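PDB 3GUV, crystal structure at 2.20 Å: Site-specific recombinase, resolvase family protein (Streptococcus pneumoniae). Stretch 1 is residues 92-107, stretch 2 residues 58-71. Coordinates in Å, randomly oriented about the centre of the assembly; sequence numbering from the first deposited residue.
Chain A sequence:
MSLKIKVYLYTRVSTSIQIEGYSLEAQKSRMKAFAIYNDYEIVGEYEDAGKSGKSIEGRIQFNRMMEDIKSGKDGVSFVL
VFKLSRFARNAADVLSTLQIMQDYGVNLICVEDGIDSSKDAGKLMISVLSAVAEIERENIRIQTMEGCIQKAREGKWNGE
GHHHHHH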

# COMPACT_ATOMS: atom_id res chain seq x y z
N ALA A 92 5.81 3.63 1.48
CA ALA A 92 6.69 4.04 2.59
C ALA A 92 6.68 5.56 2.75
O ALA A 92 6.67 6.06 3.86
CB ALA A 92 8.12 3.50 2.42
N ASP A 93 6.65 6.27 1.62
CA ASP A 93 6.36 7.70 1.55
C ASP A 93 5.03 8.17 2.13
O ASP A 93 4.94 9.19 2.83
CB ASP A 93 6.31 8.09 0.09
CG ASP A 93 7.41 8.99 -0.29
OD1 ASP A 93 7.11 10.22 -0.34
OD2 ASP A 93 8.53 8.48 -0.53
N VAL A 94 3.96 7.47 1.78
CA VAL A 94 2.66 7.86 2.26
C VAL A 94 2.70 7.73 3.77
O VAL A 94 2.19 8.58 4.49
CB VAL A 94 1.54 6.96 1.76
CG1 VAL A 94 0.23 7.45 2.36
CG2 VAL A 94 1.48 6.91 0.22
N LEU A 95 3.33 6.65 4.25
CA LEU A 95 3.31 6.33 5.66
C LEU A 95 4.11 7.34 6.47
O LEU A 95 3.60 7.83 7.46
CB LEU A 95 3.85 4.91 5.92
CG LEU A 95 4.16 4.58 7.38
CD1 LEU A 95 2.88 4.63 8.20
CD2 LEU A 95 4.86 3.20 7.51
N SER A 96 5.35 7.62 6.08
CA SER A 96 6.18 8.50 6.89
C SER A 96 5.59 9.92 6.89
O SER A 96 5.50 10.53 7.97
CB SER A 96 7.68 8.47 6.49
OG SER A 96 7.87 8.66 5.10
N THR A 97 5.13 10.39 5.72
CA THR A 97 4.47 11.71 5.61
C THR A 97 3.24 11.79 6.50
O THR A 97 3.07 12.74 7.24
CB THR A 97 3.99 12.03 4.16
OG1 THR A 97 5.09 11.97 3.25
CG2 THR A 97 3.37 13.42 4.12
N LEU A 98 2.38 10.79 6.42
CA LEU A 98 1.19 10.75 7.27
C LEU A 98 1.53 10.74 8.76
O LEU A 98 0.80 11.28 9.54
CB LEU A 98 0.31 9.52 6.96
CG LEU A 98 -1.04 9.46 7.70
CD1 LEU A 98 -1.84 10.80 7.59
CD2 LEU A 98 -1.85 8.36 7.11
N GLN A 99 2.62 10.08 9.14
CA GLN A 99 3.00 9.98 10.56
C GLN A 99 3.49 11.31 11.09
O GLN A 99 3.09 11.71 12.19
CB GLN A 99 4.04 8.89 10.79
CG GLN A 99 3.43 7.48 10.77
CD GLN A 99 4.45 6.37 10.78
OE1 GLN A 99 5.49 6.42 10.10
NE2 GLN A 99 4.15 5.33 11.52
N ILE A 100 4.33 12.00 10.31
CA ILE A 100 4.81 13.36 10.64
C ILE A 100 3.64 14.36 10.75
O ILE A 100 3.55 15.09 11.73
CB ILE A 100 5.85 13.86 9.60
CG1 ILE A 100 7.10 12.97 9.59
CG2 ILE A 100 6.24 15.33 9.89
CD1 ILE A 100 7.94 13.09 8.34
N MET A 101 2.76 14.37 9.75
CA MET A 101 1.54 15.18 9.77
C MET A 101 0.75 14.97 11.08
O MET A 101 0.39 15.95 11.77
CB MET A 101 0.61 14.84 8.58
CG MET A 101 0.92 15.50 7.24
SD MET A 101 -0.13 14.92 5.86
CE MET A 101 -1.77 15.13 6.44
N GLN A 102 0.42 13.72 11.38
CA GLN A 102 -0.39 13.43 12.57
C GLN A 102 0.38 13.77 13.87
O GLN A 102 -0.24 14.20 14.84
CB GLN A 102 -0.88 11.99 12.60
CG GLN A 102 -1.84 11.62 11.48
CD GLN A 102 -2.34 10.18 11.56
OE1 GLN A 102 -1.56 9.24 11.63
NE2 GLN A 102 -3.66 10.01 11.55
N ASP A 103 1.71 13.58 13.87
CA ASP A 103 2.62 14.03 14.95
C ASP A 103 2.29 15.48 15.28
O ASP A 103 2.18 15.86 16.45
CB ASP A 103 4.10 13.95 14.52
CG ASP A 103 5.02 13.37 15.60
OD1 ASP A 103 5.76 14.11 16.31
OD2 ASP A 103 4.99 12.12 15.74
N TYR A 104 2.13 16.28 14.22
CA TYR A 104 1.85 17.70 14.35
C TYR A 104 0.36 18.05 14.30
O TYR A 104 0.02 19.17 13.97
CB TYR A 104 2.63 18.49 13.30
CG TYR A 104 4.11 18.49 13.54
CD1 TYR A 104 4.70 19.45 14.36
CD2 TYR A 104 4.91 17.53 12.99
CE1 TYR A 104 6.08 19.44 14.59
CE2 TYR A 104 6.29 17.50 13.22
CZ TYR A 104 6.86 18.47 14.02
OH TYR A 104 8.22 18.44 14.22
N GLY A 105 -0.50 17.11 14.68
CA GLY A 105 -1.97 17.35 14.73
C GLY A 105 -2.79 17.33 13.41
O GLY A 105 -4.00 17.62 13.44
N VAL A 106 -2.17 16.96 12.28
CA VAL A 106 -2.78 17.13 10.94
C VAL A 106 -3.12 15.76 10.28
O VAL A 106 -2.29 14.84 10.24
CB VAL A 106 -1.87 18.01 10.04
CG1 VAL A 106 -2.44 18.17 8.61
CG2 VAL A 106 -1.62 19.42 10.70
N ASN A 107 -4.37 15.65 9.81
CA ASN A 107 -4.85 14.48 9.07
C ASN A 107 -4.98 14.70 7.55
O ASN A 107 -4.90 15.83 7.04
CB ASN A 107 -6.16 14.00 9.69
CG ASN A 107 -5.93 13.12 10.92
OD1 ASN A 107 -5.52 11.97 10.82
ND2 ASN A 107 -6.17 13.69 12.09
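Stretch 2 58-71: GRIQFNRMMEDIKS

Stretch 2 packs on stretch 1 as one helix beside another. Residues 60-70 form a helix with Arg-59 at its N-cap position, and they run in nearly the same direction as helix 92-103, the two N-to-C directions differing by 29°. The axes approach to 10.0 Å, but the spacing is uneven along the pair. At the N-terminal end the CA atoms of Asp-93 and Arg-59 are 12.2 Å apart, whereas at the C-terminal end those of Tyr-104 and Lys-70 are only 6.0 Å apart. At the wide end the long side chain of Arg-59 reaches across to Asp-93; at the narrow end an aromatic ring lies almost directly on the partner backbone. No hydrogen bond crosses the contact; each helix bonds its own backbone, and the two meet mainly through side-chain packing, with one charged pair and a ring set against backbone atoms of Lys-70.

That pair comes first. Asp-93 points toward stretch 2, and its OD1 lies 3.6 Å from NH2 of Arg-59, a long salt bridge at the wide end. Val-94 points away, and Leu-95 and Ser-96 are out of reach, so the next contact comes one helical turn on, at Thr-97. Its OG1 donates to Asp-93 O at 2.8 Å within its own helix. CG2 of Thr-97 sits 3.5 Å from CZ of Phe-62, at the ring edge, and 3.9 Å from CE of Met-66.

Met-66 is the shared partner in the middle section. Its CA-to-CB bond points sideways, but with all three chi angles in m wells the end of the chain comes nearer to stretch 1, and one methyl serves several neighbours. Besides Thr-97, CE of Met-66 touches Ile-100 at CG2 (3.8 Å) and Met-101 at CG (3.9 Å). Ile-100 is exposed, and its CG2 also comes within 4.4 Å of CD of Lys-70. Met-101, buried, also brings its CG to 4.3 Å from CD1 of Ile-69.

The helical pattern of contacts at 93, 97, 100 and 101 then reaches Tyr-104, the first residue to leave helical phi/psi. Its chi1 is m, and the ring lies against Lys-70: CA of Lys-70 stands over one face, 3.8 Å from the ring centroid and 24° off the ring normal, a CH-pi contact. Ring atom CD1 of Tyr-104 is 3.5 Å from O of Lys-70, while CE2 of Tyr-104 is 3.5 Å from CD of Lys-70. Closer to the backbone, CB of Tyr-104 meets CG2 of Ile-69 at 3.9 Å.

Gly-105, with phi of 78°, turns the chain without touching stretch 2. Val-106 then points back toward the partner and puts its CG2 3.8 Å from CG2 of Ile-69. Ile-69 is thus packed by Met-101, Tyr-104 and Val-106. The rule to read here is that a turn after the helix can extend its packing surface, supplying a further apolar residue where the helical repeat has ended.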

# COMPACT_ATOMS: atom_id res chain seq x y z
N GLY A 58 9.22 17.70 -8.93
CA GLY A 58 9.76 17.62 -7.58
C GLY A 58 8.72 17.84 -6.49
O GLY A 58 7.52 17.49 -6.63
N ARG A 59 9.20 18.40 -5.38
CA ARG A 59 8.46 18.31 -4.11
C ARG A 59 8.61 19.57 -3.24
O ARG A 59 8.33 19.52 -2.04
CB ARG A 59 9.00 17.10 -3.34
CG ARG A 59 7.96 16.30 -2.61
CD ARG A 59 7.67 15.00 -3.33
NE ARG A 59 7.00 14.11 -2.39
CZ ARG A 59 5.67 13.96 -2.27
NH1 ARG A 59 4.82 14.63 -3.06
NH2 ARG A 59 5.21 13.13 -1.34
N ILE A 60 9.04 20.67 -3.86
CA ILE A 60 9.39 21.92 -3.17
C ILE A 60 8.24 22.56 -2.37
O ILE A 60 8.43 22.98 -1.24
CB ILE A 60 9.90 22.98 -4.17
CG1 ILE A 60 11.18 22.50 -4.88
CG2 ILE A 60 10.17 24.27 -3.45
CD1 ILE A 60 11.21 22.89 -6.35
N GLN A 61 7.08 22.66 -2.99
CA GLN A 61 5.95 23.30 -2.31
C GLN A 61 5.41 22.33 -1.28
O GLN A 61 4.93 22.74 -0.24
CB GLN A 61 4.86 23.70 -3.31
CG GLN A 61 5.31 24.75 -4.32
CD GLN A 61 5.93 25.97 -3.67
OE1 GLN A 61 5.40 26.52 -2.68
NE2 GLN A 61 7.08 26.40 -4.21
N PHE A 62 5.49 21.04 -1.58
CA PHE A 62 5.13 20.04 -0.59
C PHE A 62 6.02 20.19 0.65
O PHE A 62 5.54 20.11 1.78
CB PHE A 62 5.24 18.65 -1.18
CG PHE A 62 5.09 17.58 -0.19
CD1 PHE A 62 3.85 17.06 0.10
CD2 PHE A 62 6.20 17.12 0.52
CE1 PHE A 62 3.72 16.07 1.05
CE2 PHE A 62 6.07 16.13 1.48
CZ PHE A 62 4.84 15.60 1.74
N ASN A 63 7.31 20.44 0.43
CA ASN A 63 8.24 20.62 1.55
C ASN A 63 7.94 21.95 2.27
O ASN A 63 7.91 21.98 3.48
CB ASN A 63 9.70 20.53 1.11
CG ASN A 63 10.08 19.14 0.57
OD1 ASN A 63 9.54 18.12 0.99
ND2 ASN A 63 11.01 19.12 -0.37
N ARG A 64 7.70 23.04 1.54
CA ARG A 64 7.25 24.26 2.19
C ARG A 64 6.00 23.98 3.06
O ARG A 64 5.94 24.44 4.20
CB ARG A 64 6.96 25.43 1.24
CG ARG A 64 6.18 26.57 2.04
CD ARG A 64 6.11 27.98 1.49
NE ARG A 64 5.79 28.03 0.06
CZ ARG A 64 5.10 29.00 -0.53
NH1 ARG A 64 4.90 28.96 -1.84
NH2 ARG A 64 4.61 30.03 0.17
N MET A 65 5.02 23.22 2.53
CA MET A 65 3.79 22.92 3.27
C MET A 65 4.10 22.22 4.60
O MET A 65 3.60 22.63 5.65
CB MET A 65 2.80 22.10 2.42
CG MET A 65 1.38 21.90 3.01
SD MET A 65 0.17 20.95 2.02
CE MET A 65 0.93 19.30 2.11
N MET A 66 4.93 21.19 4.55
CA MET A 66 5.30 20.45 5.75
C MET A 66 6.02 21.32 6.83
O MET A 66 5.76 21.12 8.00
CB MET A 66 6.12 19.17 5.41
CG MET A 66 5.37 18.08 4.60
SD MET A 66 3.90 17.39 5.37
CE MET A 66 4.71 16.28 6.49
N GLU A 67 6.87 22.26 6.45
CA GLU A 67 7.41 23.24 7.43
C GLU A 67 6.32 24.14 8.05
O GLU A 67 6.34 24.48 9.26
CB GLU A 67 8.51 24.13 6.78
CG GLU A 67 9.71 23.36 6.08
CD GLU A 67 9.98 21.92 6.61
OE1 GLU A 67 10.30 21.76 7.83
OE2 GLU A 67 9.91 20.95 5.79
N ASP A 68 5.36 24.55 7.23
CA ASP A 68 4.25 25.37 7.72
C ASP A 68 3.37 24.55 8.71
O ASP A 68 2.77 25.10 9.62
CB ASP A 68 3.45 25.93 6.52
CG ASP A 68 4.24 26.99 5.70
OD1 ASP A 68 5.27 27.54 6.19
OD2 ASP A 68 3.80 27.33 4.57
N ILE A 69 3.34 23.22 8.52
CA ILE A 69 2.55 22.32 9.37
C ILE A 69 3.27 22.15 10.71
O ILE A 69 2.64 22.25 11.79
CB ILE A 69 2.31 20.91 8.67
CG1 ILE A 69 1.20 21.01 7.59
CG2 ILE A 69 2.00 19.84 9.72
CD1 ILE A 69 1.00 19.75 6.71
N LYS A 70 4.58 21.92 10.62
CA LYS A 70 5.42 21.72 11.77
C LYS A 70 5.35 22.97 12.67
O LYS A 70 5.19 22.86 13.89
CB LYS A 70 6.88 21.39 11.35
CG LYS A 70 7.02 20.14 10.43
CD LYS A 70 8.18 19.19 10.80
CE LYS A 70 9.55 19.63 10.25
NZ LYS A 70 10.01 18.79 9.10
N SER A 71 5.38 24.14 12.03
CA SER A 71 5.34 25.43 12.73
C SER A 71 3.98 25.81 13.34
O SER A 71 3.92 26.73 14.15
CB SER A 71 5.75 26.54 11.78
OG SER A 71 4.62 27.03 11.07